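Local coordinates for 2-oxoglutarate carboxylase small subunit (Hydrogenobacter thermophilus, PDB 7KCT), which is the small (beta) subunit of a carboxylase, a biotin carboxylase-type chain with an ATP-grasp domain that holds ADP, magnesium and bicarbonate, at residues 23-28 with 313-318; 28-33 with 319-324; 115-120 with 272-277; 224-229 with 326-331. All coordinates share one frame; numbering follows the deposited sequence.

Contact 1 of 4, residues 23-28 with 313-318; sequences ACRVIR and GVDIVK
Arg25, a buried residue of helix 20-32, aims its guanidinium at the start of helix 316-324, where Asp315 occupies the N-cap position. NH2 donates to Asp315 OD1 at 2.9 Å with an N-H...O angle of 155°, and the hydrogen bond doubles as a salt bridge between two side chains that meet tip to tip. The acceptor lies almost in the guanidinium plane, whereas the donor comes in above the plane of the carboxylate, the two planes being 50° apart. OD1 also takes the capping bond from Lys318 N, 3.0 Å long, so one oxygen serves the arginine and the first turn of the helix together. The other oxygen is reached through water: Arg25 NH1 donates to a water at 2.8 Å, and that water donates to Asp315 OD2 at 2.6 Å. The contact thus joins the Rossmann-like N-terminal domain of the biotin carboxylase fold to a helix of the ATP-grasp part. Arg25 gets there with CG anti to the backbone N (chi1 167°) and a bend at chi2. Its NH2 has its strongest partner in Glu309 of helix 305-312, a second salt bridge, and NE bonds to His305 NE2; the two carboxylates probably offset the charge of Arg25, near which Arg375 also lies. Val317 packs on the guanidinium: its CB lies over one face, 3.7 Å from Arg25 NH2, and its CG2 is on the same side, near Arg25 CZ and NE. The other branch, CG1, meets Val26 CG2 at 4.0 Å, the two valines crossing at about a right angle.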
loop_
_atom_site.group_PDB
_atom_site.type_symbol
_atom_site.label_atom_id
_atom_site.label_comp_id
_atom_site.label_asym_id
_atom_site.label_seq_id
_atom_site.Cartn_x
_atom_site.Cartn_y
_atom_site.Cartn_z
ATOM N N ALA A 23 -6.370 -3.611 16.013
ATOM C CA ALA A 23 -6.471 -2.392 16.796
ATOM C C ALA A 23 -5.805 -1.248 16.035
ATOM O O ALA A 23 -6.367 -0.144 15.960
ATOM C CB ALA A 23 -5.884 -2.587 18.197
ATOM N N CYS A 24 -4.685 -1.527 15.344
ATOM C CA CYS A 24 -4.046 -0.491 14.537
ATOM C C CYS A 24 -4.926 -0.049 13.381
ATOM O O CYS A 24 -5.023 1.153 13.095
ATOM C CB CYS A 24 -2.681 -0.967 14.028
ATOM S SG CYS A 24 -1.469 -1.207 15.386
ATOM N N ARG A 25 -5.569 -0.998 12.714
ATOM C CA ARG A 25 -6.493 -0.710 11.617
ATOM C C ARG A 25 -7.631 0.194 12.055
ATOM O O ARG A 25 -8.010 1.139 11.342
ATOM C CB ARG A 25 -7.023 -2.047 11.077
ATOM C CG ARG A 25 -8.218 -1.911 10.155
ATOM C CD ARG A 25 -7.764 -1.484 8.778
ATOM N NE ARG A 25 -8.838 -1.311 7.803
ATOM C CZ ARG A 25 -9.429 -0.162 7.532
ATOM N NH1 ARG A 25 -9.091 0.944 8.197
ATOM N NH2 ARG A 25 -10.348 -0.128 6.566
ATOM N N VAL A 26 -8.217 -0.087 13.208
ATOM C CA VAL A 26 -9.282 0.769 13.706
ATOM C C VAL A 26 -8.742 2.136 14.125
ATOM O O VAL A 26 -9.366 3.170 13.855
ATOM C CB VAL A 26 -10.009 0.056 14.864
ATOM C CG1 VAL A 26 -10.994 0.990 15.545
ATOM C CG2 VAL A 26 -10.727 -1.237 14.334
ATOM N N ILE A 27 -7.612 2.165 14.843
ATOM C CA ILE A 27 -7.018 3.434 15.252
ATOM C C ILE A 27 -6.764 4.325 14.056
ATOM O O ILE A 27 -7.004 5.535 14.110
ATOM C CB ILE A 27 -5.729 3.241 16.073
ATOM C CG1 ILE A 27 -6.092 2.687 17.422
ATOM C CG2 ILE A 27 -4.988 4.603 16.211
ATOM C CD1 ILE A 27 -4.979 2.096 18.191
ATOM N N ARG A 28 -6.281 3.759 12.962
ATOM C CA ARG A 28 -6.014 4.560 11.773
ATOM C C ARG A 28 -7.290 5.180 11.199
ATOM O O ARG A 28 -7.279 6.333 10.750
ATOM C CB ARG A 28 -5.340 3.715 10.683
ATOM C CG ARG A 28 -5.125 4.507 9.392
ATOM C CD ARG A 28 -4.079 3.957 8.395
ATOM N NE ARG A 28 -2.850 3.553 9.059
ATOM C CZ ARG A 28 -1.975 4.379 9.621
ATOM N NH1 ARG A 28 -2.179 5.680 9.588
ATOM N NH2 ARG A 28 -0.908 3.897 10.245
ATOM N N GLY A 313 -13.365 -0.443 -3.455
ATOM C CA GLY A 313 -13.056 0.894 -2.992
ATOM C C GLY A 313 -13.805 1.344 -1.745
ATOM O O GLY A 313 -13.691 2.509 -1.364
ATOM N N VAL A 314 -14.521 0.464 -1.065
ATOM C CA VAL A 314 -15.296 0.833 0.113
ATOM C C VAL A 314 -14.456 0.576 1.372
ATOM O O VAL A 314 -14.043 -0.552 1.628
ATOM C CB VAL A 314 -16.626 0.057 0.149
ATOM C CG1 VAL A 314 -17.374 0.282 1.422
ATOM C CG2 VAL A 314 -17.487 0.465 -1.036
ATOM N N ASP A 315 -14.221 1.616 2.174
ATOM C CA ASP A 315 -13.503 1.478 3.455
ATOM C C ASP A 315 -14.471 0.965 4.520
ATOM O O ASP A 315 -15.260 1.728 5.086
ATOM C CB ASP A 315 -12.905 2.821 3.839
ATOM C CG ASP A 315 -12.071 2.749 5.077
ATOM O OD1 ASP A 315 -12.343 1.870 5.947
ATOM O OD2 ASP A 315 -11.179 3.617 5.198
ATOM N N ILE A 316 -14.458 -0.349 4.766
ATOM C CA ILE A 316 -15.485 -0.967 5.608
ATOM C C ILE A 316 -15.387 -0.526 7.075
ATOM O O ILE A 316 -16.410 -0.309 7.746
ATOM C CB ILE A 316 -15.399 -2.492 5.476
ATOM C CG1 ILE A 316 -15.719 -2.952 4.058
ATOM C CG2 ILE A 316 -16.295 -3.107 6.524
ATOM C CD1 ILE A 316 -15.185 -4.416 3.808
ATOM N N VAL A 317 -14.180 -0.452 7.627
ATOM C CA VAL A 317 -14.041 -0.064 9.032
ATOM C C VAL A 317 -14.476 1.391 9.244
ATOM O O VAL A 317 -15.139 1.713 10.235
ATOM C CB VAL A 317 -12.595 -0.296 9.504
ATOM C CG1 VAL A 317 -12.389 0.172 10.925
ATOM C CG2 VAL A 317 -12.258 -1.769 9.441
ATOM N N LYS A 318 -14.028 2.309 8.382
ATOM C CA LYS A 318 -14.482 3.685 8.514
ATOM C C LYS A 318 -16.010 3.747 8.450
ATOM O O LYS A 318 -16.637 4.493 9.214
ATOM C CB LYS A 318 -13.835 4.560 7.438
ATOM C CG LYS A 318 -13.965 6.044 7.723
ATOM C CD LYS A 318 -13.264 6.937 6.706
ATOM C CE LYS A 318 -11.766 6.898 6.828
ATOM N NZ LYS A 318 -11.136 7.997 6.012
HETATM O O HOH W 1 -9.367 3.542 7.111
#

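Contact 2 of 4, residues 28-33 with 319-324; sequences RACKEL and WQIRIA
Apolar packing makes up most of this contact, and Ile321 of helix 316-324 stands at its middle, pointing toward helix 20-32. Its two branches are used separately. CG1 lies anti to the carbonyl carbon (chi1 -66°) and carries CD1 out to a pair of small side chains one residue apart: Cys30 SG at 4.0 Å and Ala29 CB at 4.1 Å. The CG2 branch, anti to the backbone N, turns to Leu33 at the C-terminal end of the other segment, where Leu33 CD1 comes within 3.8 Å of Ile321 CG2 as the two side chains cross obliquely. Here the first helix of the Rossmann-like N-terminal domain, 20-32, lies against a helix of the ATP-grasp part of the biotin carboxylase fold. The backbones stay well apart, with Cys30 CA and Ile321 CA 8.1 Å from each other, so the gap is bridged by side chains.

The second kind of interaction sets a methyl group against a charged, flat one. Leu33 CD2 lies over one face of the Arg322 guanidinium, nearest to NH2 at 3.8 Å, with the arginine chain extended from CG to NE. Leu33 therefore divides its methyls between isoleucine and arginine.

Charged pairing belongs to the flank of helix 20-32, where Glu32 forms salt bridges with Lys318 and with Arg410 of the second subunit, and Lys31 pairs with Glu416 of that subunit.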
loop_
_atom_site.group_PDB
_atom_site.type_symbol
_atom_site.label_atom_id
_atom_site.label_comp_id
_atom_site.label_asym_id
_atom_site.label_seq_id
_atom_site.Cartn_x
_atom_site.Cartn_y
_atom_site.Cartn_z
ATOM N N ARG A 28 -6.281 3.759 12.962
ATOM C CA ARG A 28 -6.014 4.560 11.773
ATOM C C ARG A 28 -7.290 5.180 11.199
ATOM O O ARG A 28 -7.279 6.333 10.750
ATOM C CB ARG A 28 -5.340 3.715 10.683
ATOM C CG ARG A 28 -5.125 4.507 9.392
ATOM C CD ARG A 28 -4.079 3.957 8.395
ATOM N NE ARG A 28 -2.850 3.553 9.059
ATOM C CZ ARG A 28 -1.975 4.379 9.621
ATOM N NH1 ARG A 28 -2.179 5.680 9.588
ATOM N NH2 ARG A 28 -0.908 3.897 10.245
ATOM N N ALA A 29 -8.365 4.393 11.129
ATOM C CA ALA A 29 -9.651 4.895 10.646
ATOM C C ALA A 29 -10.145 6.041 11.509
ATOM O O ALA A 29 -10.681 7.025 10.987
ATOM C CB ALA A 29 -10.685 3.763 10.605
ATOM N N CYS A 30 -9.979 5.921 12.838
ATOM C CA CYS A 30 -10.365 6.980 13.765
ATOM C C CYS A 30 -9.542 8.251 13.562
ATOM O O CYS A 30 -10.087 9.359 13.605
ATOM C CB CYS A 30 -10.222 6.503 15.214
ATOM S SG CYS A 30 -11.424 5.267 15.764
ATOM N N LYS A 31 -8.236 8.120 13.362
ATOM C CA LYS A 31 -7.406 9.305 13.176
ATOM C C LYS A 31 -7.794 10.040 11.901
ATOM O O LYS A 31 -7.895 11.274 11.894
ATOM C CB LYS A 31 -5.939 8.915 13.122
ATOM C CG LYS A 31 -5.337 8.556 14.485
ATOM C CD LYS A 31 -3.892 7.989 14.277
ATOM C CE LYS A 31 -2.888 9.100 14.025
ATOM N NZ LYS A 31 -2.551 9.925 15.262
ATOM N N GLU A 32 -8.068 9.290 10.828
ATOM C CA GLU A 32 -8.465 9.934 9.578
ATOM C C GLU A 32 -9.793 10.672 9.740
ATOM O O GLU A 32 -9.988 11.724 9.135
ATOM C CB GLU A 32 -8.541 8.916 8.434
ATOM C CG GLU A 32 -7.158 8.381 7.982
ATOM C CD GLU A 32 -7.246 7.263 6.917
ATOM O OE1 GLU A 32 -8.394 6.938 6.537
ATOM O OE2 GLU A 32 -6.190 6.710 6.463
ATOM N N LEU A 33 -10.691 10.159 10.578
ATOM C CA LEU A 33 -11.950 10.813 10.933
ATOM C C LEU A 33 -11.816 11.908 11.983
ATOM O O LEU A 33 -12.805 12.569 12.264
ATOM C CB LEU A 33 -12.950 9.765 11.444
ATOM C CG LEU A 33 -13.467 8.739 10.448
ATOM C CD1 LEU A 33 -14.309 7.659 11.113
ATOM C CD2 LEU A 33 -14.290 9.482 9.385
ATOM N N TRP A 319 -16.629 2.959 7.547
ATOM C CA TRP A 319 -18.092 2.941 7.458
ATOM C C TRP A 319 -18.716 2.360 8.718
ATOM O O TRP A 319 -19.751 2.861 9.179
ATOM C CB TRP A 319 -18.573 2.174 6.188
ATOM C CG TRP A 319 -18.631 3.138 5.058
ATOM C CD1 TRP A 319 -17.809 3.187 3.964
ATOM C CD2 TRP A 319 -19.521 4.267 4.938
ATOM N NE1 TRP A 319 -18.111 4.283 3.203
ATOM C CE2 TRP A 319 -19.183 4.938 3.752
ATOM C CE3 TRP A 319 -20.598 4.744 5.704
ATOM C CZ2 TRP A 319 -19.866 6.087 3.317
ATOM C CZ3 TRP A 319 -21.279 5.869 5.267
ATOM C CH2 TRP A 319 -20.908 6.531 4.089
ATOM N N GLN A 320 -18.126 1.312 9.304
ATOM C CA GLN A 320 -18.624 0.856 10.592
ATOM C C GLN A 320 -18.785 2.041 11.539
ATOM O O GLN A 320 -19.802 2.188 12.214
ATOM C CB GLN A 320 -17.684 -0.187 11.205
ATOM C CG GLN A 320 -17.883 -1.652 10.788
ATOM C CD GLN A 320 -16.904 -2.551 11.501
ATOM O OE1 GLN A 320 -15.673 -2.374 11.393
ATOM N NE2 GLN A 320 -17.426 -3.447 12.315
ATOM N N ILE A 321 -17.756 2.878 11.623
ATOM C CA ILE A 321 -17.741 3.939 12.616
ATOM C C ILE A 321 -18.764 5.008 12.271
ATOM O O ILE A 321 -19.478 5.491 13.137
ATOM C CB ILE A 321 -16.326 4.529 12.722
ATOM C CG1 ILE A 321 -15.378 3.464 13.288
ATOM C CG2 ILE A 321 -16.343 5.749 13.646
ATOM C CD1 ILE A 321 -13.948 3.746 13.040
ATOM N N ARG A 322 -18.867 5.375 11.004
ATOM C CA ARG A 322 -19.865 6.340 10.581
ATOM C C ARG A 322 -21.286 5.836 10.815
ATOM O O ARG A 322 -22.179 6.620 11.164
ATOM C CB ARG A 322 -19.681 6.644 9.108
ATOM C CG ARG A 322 -18.532 7.513 8.753
ATOM C CD ARG A 322 -18.345 7.535 7.219
ATOM N NE ARG A 322 -17.535 8.677 6.912
ATOM C CZ ARG A 322 -16.535 8.703 6.042
ATOM N NH1 ARG A 322 -16.203 7.619 5.332
ATOM N NH2 ARG A 322 -15.848 9.837 5.900
ATOM N N ILE A 323 -21.539 4.565 10.485
ATOM C CA ILE A 323 -22.846 3.958 10.680
ATOM C C ILE A 323 -23.217 3.982 12.145
ATOM O O ILE A 323 -24.351 4.291 12.509
ATOM C CB ILE A 323 -22.844 2.514 10.127
ATOM C CG1 ILE A 323 -22.994 2.471 8.630
ATOM C CG2 ILE A 323 -23.926 1.672 10.760
ATOM C CD1 ILE A 323 -22.527 1.135 8.042
ATOM N N ALA A 324 -22.260 3.672 13.020
ATOM C CA ALA A 324 -22.553 3.650 14.446
ATOM C C ALA A 324 -22.881 5.050 14.972
ATOM O O ALA A 324 -23.676 5.183 15.906
ATOM C CB ALA A 324 -21.370 3.065 15.217
#

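Contact 3 of 4, residues 115-120 with 272-277; sequences WKVIEL and KEIGYY
A Schellman motif closes helix 257-273 of the ATP-grasp part, and its turn rests against the short helix 115-120 in this biotin carboxylase fold. Gly275, the C-prime residue with positive phi, donates from N to Lys272 O at 3.0 Å, while Tyr276 N reaches back to Ala271 O. Against this turn Val117 acts as the central apolar group, each methyl with its own surroundings. CG1, anti to the backbone N (chi1 -171°), meets Ile274 CD1 at 3.7 Å and touches the Tyr276 ring at its edge, near the ring plane, 3.9 Å from Tyr276 CD1. CG2 faces the backbone instead, lying 3.4 Å from the carbonyl oxygen Ile274 O and farther from Gly275 O. Ile274 and Val117 cross at about a right angle. The isoleucine holds CG1 between the backbone N and the carbonyl carbon (chi1 64°), the crowded position, which brings CD1 to the valine. The hydroxyl of Tyr276 is engaged beyond the contact, in a hydrogen bond with Ala279 O. One turn after Val117, Leu120 reaches the other branch of the isoleucine, with Leu120 CD2 4.0 Å from Ile274 CG2.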
loop_
_atom_site.group_PDB
_atom_site.type_symbol
_atom_site.label_atom_id
_atom_site.label_comp_id
_atom_site.label_asym_id
_atom_site.label_seq_id
_atom_site.Cartn_x
_atom_site.Cartn_y
_atom_site.Cartn_z
ATOM N N TRP A 115 -27.230 -5.783 19.709
ATOM C CA TRP A 115 -26.952 -6.957 20.507
ATOM C C TRP A 115 -27.998 -8.079 20.358
ATOM O O TRP A 115 -27.656 -9.213 20.624
ATOM C CB TRP A 115 -26.829 -6.617 21.985
ATOM C CG TRP A 115 -28.115 -6.188 22.642
ATOM C CD1 TRP A 115 -28.578 -4.906 22.782
ATOM C CD2 TRP A 115 -29.097 -7.037 23.266
ATOM N NE1 TRP A 115 -29.792 -4.906 23.448
ATOM C CE2 TRP A 115 -30.131 -6.196 23.757
ATOM C CE3 TRP A 115 -29.200 -8.415 23.464
ATOM C CZ2 TRP A 115 -31.255 -6.700 24.422
ATOM C CZ3 TRP A 115 -30.324 -8.907 24.123
ATOM C CH2 TRP A 115 -31.324 -8.046 24.607
ATOM N N LYS A 116 -29.234 -7.819 19.966
ATOM C CA LYS A 116 -30.187 -8.900 19.805
ATOM C C LYS A 116 -29.865 -9.762 18.598
ATOM O O LYS A 116 -30.199 -10.954 18.581
ATOM C CB LYS A 116 -31.579 -8.342 19.606
ATOM C CG LYS A 116 -32.305 -7.844 20.789
ATOM C CD LYS A 116 -33.652 -7.340 20.252
ATOM C CE LYS A 116 -34.205 -6.255 21.189
ATOM N NZ LYS A 116 -35.642 -6.538 21.497
ATOM N N VAL A 117 -29.357 -9.146 17.527
ATOM C CA VAL A 117 -28.956 -9.925 16.350
ATOM C C VAL A 117 -27.700 -10.735 16.634
ATOM O O VAL A 117 -27.553 -11.871 16.170
ATOM C CB VAL A 117 -28.770 -9.018 15.126
ATOM C CG1 VAL A 117 -28.566 -9.869 13.888
ATOM C CG2 VAL A 117 -29.965 -8.146 14.963
ATOM N N ILE A 118 -26.782 -10.183 17.413
ATOM C CA ILE A 118 -25.616 -10.946 17.830
ATOM C C ILE A 118 -26.057 -12.215 18.554
ATOM O O ILE A 118 -25.583 -13.328 18.271
ATOM C CB ILE A 118 -24.715 -10.064 18.715
ATOM C CG1 ILE A 118 -24.110 -8.919 17.881
ATOM C CG2 ILE A 118 -23.650 -10.900 19.348
ATOM C CD1 ILE A 118 -23.231 -7.985 18.661
ATOM N N GLU A 119 -26.976 -12.067 19.507
ATOM C CA GLU A 119 -27.458 -13.222 20.250
ATOM C C GLU A 119 -28.226 -14.191 19.353
ATOM O O GLU A 119 -28.130 -15.406 19.510
ATOM C CB GLU A 119 -28.355 -12.733 21.364
ATOM C CG GLU A 119 -28.512 -13.605 22.569
ATOM C CD GLU A 119 -29.249 -12.792 23.604
ATOM O OE1 GLU A 119 -30.398 -12.400 23.293
ATOM O OE2 GLU A 119 -28.665 -12.464 24.663
ATOM N N LEU A 120 -29.038 -13.674 18.454
ATOM C CA LEU A 120 -29.782 -14.543 17.558
ATOM C C LEU A 120 -28.859 -15.415 16.701
ATOM O O LEU A 120 -29.087 -16.620 16.562
ATOM C CB LEU A 120 -30.670 -13.699 16.674
ATOM C CG LEU A 120 -31.449 -14.422 15.588
ATOM C CD1 LEU A 120 -32.585 -15.271 16.181
ATOM C CD2 LEU A 120 -31.970 -13.459 14.510
ATOM N N LYS A 272 -31.722 -7.738 5.894
ATOM C CA LYS A 272 -32.814 -6.821 6.215
ATOM C C LYS A 272 -33.869 -7.496 7.081
ATOM O O LYS A 272 -34.410 -6.875 8.001
ATOM C CB LYS A 272 -33.451 -6.305 4.933
ATOM C CG LYS A 272 -32.624 -5.344 4.161
ATOM C CD LYS A 272 -33.189 -5.159 2.757
ATOM C CE LYS A 272 -32.731 -3.840 2.124
ATOM N NZ LYS A 272 -33.690 -2.722 2.473
ATOM N N GLU A 273 -34.147 -8.779 6.840
ATOM C CA GLU A 273 -35.193 -9.457 7.615
ATOM C C GLU A 273 -34.845 -9.504 9.095
ATOM O O GLU A 273 -35.731 -9.417 9.950
ATOM C CB GLU A 273 -35.428 -10.889 7.111
ATOM C CG GLU A 273 -36.260 -11.013 5.838
ATOM C CD GLU A 273 -36.636 -12.470 5.508
ATOM O OE1 GLU A 273 -36.932 -13.274 6.433
ATOM O OE2 GLU A 273 -36.624 -12.809 4.307
ATOM N N ILE A 274 -33.571 -9.698 9.430
ATOM C CA ILE A 274 -33.207 -9.750 10.844
ATOM C C ILE A 274 -32.758 -8.379 11.352
ATOM O O ILE A 274 -32.210 -8.270 12.455
ATOM C CB ILE A 274 -32.123 -10.816 11.119
ATOM C CG1 ILE A 274 -30.811 -10.485 10.411
ATOM C CG2 ILE A 274 -32.594 -12.205 10.712
ATOM C CD1 ILE A 274 -29.680 -11.443 10.746
ATOM N N GLY A 275 -32.977 -7.343 10.561
ATOM C CA GLY A 275 -32.562 -5.998 10.913
ATOM C C GLY A 275 -31.070 -5.860 11.162
ATOM O O GLY A 275 -30.670 -5.324 12.198
ATOM N N TYR A 276 -30.241 -6.318 10.214
ATOM C CA TYR A 276 -28.788 -6.240 10.366
ATOM C C TYR A 276 -28.325 -4.842 9.974
ATOM O O TYR A 276 -28.776 -4.290 8.974
ATOM C CB TYR A 276 -28.053 -7.291 9.488
ATOM C CG TYR A 276 -26.639 -7.555 9.987
ATOM C CD1 TYR A 276 -26.425 -8.387 11.048
ATOM C CD2 TYR A 276 -25.524 -6.944 9.407
ATOM C CE1 TYR A 276 -25.182 -8.600 11.552
ATOM C CE2 TYR A 276 -24.226 -7.177 9.924
ATOM C CZ TYR A 276 -24.086 -7.992 11.003
ATOM O OH TYR A 276 -22.867 -8.296 11.602
ATOM N N TYR A 277 -27.368 -4.289 10.734
ATOM C CA TYR A 277 -26.610 -3.122 10.295
ATOM C C TYR A 277 -25.168 -3.262 10.793
ATOM O O TYR A 277 -24.846 -4.150 11.584
ATOM C CB TYR A 277 -27.251 -1.777 10.755
ATOM C CG TYR A 277 -27.585 -1.642 12.239
ATOM C CD1 TYR A 277 -26.576 -1.519 13.182
ATOM C CD2 TYR A 277 -28.922 -1.549 12.683
ATOM C CE1 TYR A 277 -26.863 -1.379 14.531
ATOM C CE2 TYR A 277 -29.230 -1.412 14.054
ATOM C CZ TYR A 277 -28.197 -1.315 14.967
ATOM O OH TYR A 277 -28.460 -1.179 16.319
#

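Contact 4 of 4, residues 224-229 with 326-331; sequences DKYGNV and GERLRY
Asp224 OD1 is gripped by two backbone N-H groups, Tyr226 N at 2.8 Å, which makes an Asx turn, and Asn228 N at 3.0 Å, both from above the carboxylate plane. A third holds the other oxygen: OD2 turns its anti lone pair to the facing segment and takes a nearly straight bond from Leu329 N (3.0 Å, 174°). Chi1 of 68° puts CG between the backbone N and the carbonyl carbon, so the carboxylate lies over its own turn while still reaching Leu329. Residues 224-227 form a type I turn in the hairpin joining strands 215-223 and 229-236 of the ATP-grasp part, and the turn docks on the loop that follows helix 316-324, whose end is a Schellman motif at Gly326. Tyr226 OH donates to Gly326 O at 2.7 Å, in the carbonyl plane and on a lone pair. Above the same ring the Arg328 guanidinium lies nearly flat, planes 18° apart, in a cation-pi stack with CZ 4.4 Å from the ring centroid. A water also links the two segments, accepting from Lys225 N and donating to Glu327 O at 2.6 Å, while Lys225 NZ bonds to Ala324 O at the end of helix 316-324.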
loop_
_atom_site.group_PDB
_atom_site.type_symbol
_atom_site.label_atom_id
_atom_site.label_comp_id
_atom_site.label_asym_id
_atom_site.label_seq_id
_atom_site.Cartn_x
_atom_site.Cartn_y
_atom_site.Cartn_z
ATOM N N ASP A 224 -26.744 0.359 7.185
ATOM C CA ASP A 224 -26.892 1.469 8.126
ATOM C C ASP A 224 -28.105 1.250 9.037
ATOM O O ASP A 224 -28.813 0.251 8.942
ATOM C CB ASP A 224 -26.954 2.813 7.391
ATOM C CG ASP A 224 -28.225 3.014 6.545
ATOM O OD1 ASP A 224 -29.261 2.383 6.840
ATOM O OD2 ASP A 224 -28.170 3.855 5.615
ATOM N N LYS A 225 -28.329 2.182 9.960
ATOM C CA LYS A 225 -29.387 2.012 10.952
ATOM C C LYS A 225 -30.775 2.331 10.396
ATOM O O LYS A 225 -31.762 2.177 11.120
ATOM C CB LYS A 225 -29.066 2.878 12.173
ATOM C CG LYS A 225 -27.782 2.397 12.899
ATOM C CD LYS A 225 -27.545 3.081 14.229
ATOM C CE LYS A 225 -26.383 2.462 14.993
ATOM N NZ LYS A 225 -26.032 3.256 16.238
ATOM N N TYR A 226 -30.853 2.737 9.127
ATOM C CA TYR A 226 -32.074 3.177 8.471
ATOM C C TYR A 226 -32.543 2.182 7.429
ATOM O O TYR A 226 -33.283 2.556 6.510
ATOM C CB TYR A 226 -31.840 4.537 7.819
ATOM C CG TYR A 226 -31.212 5.502 8.781
ATOM C CD1 TYR A 226 -31.946 6.031 9.828
ATOM C CD2 TYR A 226 -29.869 5.846 8.675
ATOM C CE1 TYR A 226 -31.368 6.901 10.731
ATOM C CE2 TYR A 226 -29.274 6.713 9.569
ATOM C CZ TYR A 226 -30.023 7.238 10.595
ATOM O OH TYR A 226 -29.425 8.104 11.485
ATOM N N GLY A 227 -32.073 0.937 7.527
ATOM C CA GLY A 227 -32.506 -0.140 6.657
ATOM C C GLY A 227 -31.878 -0.199 5.282
ATOM O O GLY A 227 -32.345 -0.973 4.447
ATOM N N ASN A 228 -30.843 0.569 4.995
ATOM C CA ASN A 228 -30.193 0.480 3.694
ATOM C C ASN A 228 -29.017 -0.499 3.794
ATOM O O ASN A 228 -27.968 -0.164 4.357
ATOM C CB ASN A 228 -29.716 1.844 3.230
ATOM C CG ASN A 228 -29.019 1.787 1.875
ATOM O OD1 ASN A 228 -28.063 2.523 1.626
ATOM N ND2 ASN A 228 -29.463 0.892 1.009
ATOM N N VAL A 229 -29.191 -1.703 3.239
ATOM C CA VAL A 229 -28.207 -2.779 3.300
ATOM C C VAL A 229 -27.730 -3.084 1.884
ATOM O O VAL A 229 -28.547 -3.236 0.967
ATOM C CB VAL A 229 -28.793 -4.043 3.948
ATOM C CG1 VAL A 229 -27.718 -5.122 4.108
ATOM C CG2 VAL A 229 -29.481 -3.726 5.274
ATOM N N GLY A 326 -24.630 7.097 13.242
ATOM C CA GLY A 326 -25.909 7.431 12.646
ATOM C C GLY A 326 -25.849 8.004 11.255
ATOM O O GLY A 326 -26.871 8.510 10.764
ATOM N N GLU A 327 -24.687 8.019 10.626
ATOM C CA GLU A 327 -24.651 8.461 9.241
ATOM C C GLU A 327 -25.413 7.477 8.369
ATOM O O GLU A 327 -25.507 6.292 8.687
ATOM C CB GLU A 327 -23.239 8.563 8.700
ATOM C CG GLU A 327 -22.406 9.657 9.347
ATOM C CD GLU A 327 -21.136 9.926 8.590
ATOM O OE1 GLU A 327 -21.071 9.584 7.385
ATOM O OE2 GLU A 327 -20.206 10.486 9.198
ATOM N N ARG A 328 -25.959 7.977 7.266
ATOM C CA ARG A 328 -26.560 7.132 6.250
ATOM C C ARG A 328 -25.458 6.543 5.381
ATOM O O ARG A 328 -24.421 7.176 5.136
ATOM C CB ARG A 328 -27.508 7.933 5.345
ATOM C CG ARG A 328 -28.881 8.151 5.867
ATOM C CD ARG A 328 -29.907 8.579 4.790
ATOM N NE ARG A 328 -31.202 8.094 5.241
ATOM C CZ ARG A 328 -31.915 8.651 6.208
ATOM N NH1 ARG A 328 -31.501 9.754 6.866
ATOM N NH2 ARG A 328 -33.050 8.099 6.569
ATOM N N LEU A 329 -25.707 5.329 4.899
ATOM C CA LEU A 329 -24.821 4.682 3.938
ATOM C C LEU A 329 -24.975 5.351 2.576
ATOM O O LEU A 329 -26.075 5.394 2.018
ATOM C CB LEU A 329 -25.144 3.186 3.902
ATOM C CG LEU A 329 -24.208 2.169 3.259
ATOM C CD1 LEU A 329 -22.770 2.588 3.562
ATOM C CD2 LEU A 329 -24.465 0.775 3.817
ATOM N N ARG A 330 -23.870 5.894 2.059
ATOM C CA ARG A 330 -23.858 6.704 0.847
ATOM C C ARG A 330 -23.711 5.874 -0.422
ATOM O O ARG A 330 -23.095 6.340 -1.401
ATOM C CB ARG A 330 -22.743 7.746 0.941
ATOM N N TYR A 331 -24.277 4.661 -0.441
ATOM C CA TYR A 331 -24.180 3.801 -1.607
ATOM C C TYR A 331 -25.482 3.065 -1.850
ATOM O O TYR A 331 -26.229 2.696 -0.927
ATOM C CB TYR A 331 -23.079 2.705 -1.541
ATOM C CG TYR A 331 -21.651 3.171 -1.327
ATOM C CD1 TYR A 331 -20.885 3.602 -2.393
ATOM C CD2 TYR A 331 -21.056 3.142 -0.072
ATOM C CE1 TYR A 331 -19.580 4.048 -2.219
ATOM C CE2 TYR A 331 -19.755 3.578 0.108
ATOM C CZ TYR A 331 -19.023 4.032 -0.965
ATOM O OH TYR A 331 -17.722 4.472 -0.776
HETATM O O HOH W 2 -26.469 4.573 10.343
#

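Contacts 1 and 2 follow one another along the same pair of helices, 20-32 and 316-324, with centres about 7 Å apart and Arg28 in common, and both touch the second subunit. Contact 4 takes up the chain just after helix 316-324; its centre is about 14 Å from that of contact 2, to which it is joined by a probable hydrogen bond between Arg322 O and Glu327 N and by Trp319 packing on Tyr331. Contact 3, about 15 Å from contact 4 between centres, meets it through Lys272 NZ and Gly227 O. In sequence, contact 3 is nested inside the loops closed by contacts 1 and 2, while contact 4 crosses all three. Contacts 1, 2 and 3 tie the N-terminal domain to the ATP-grasp part, whereas contact 4 lies within the latter.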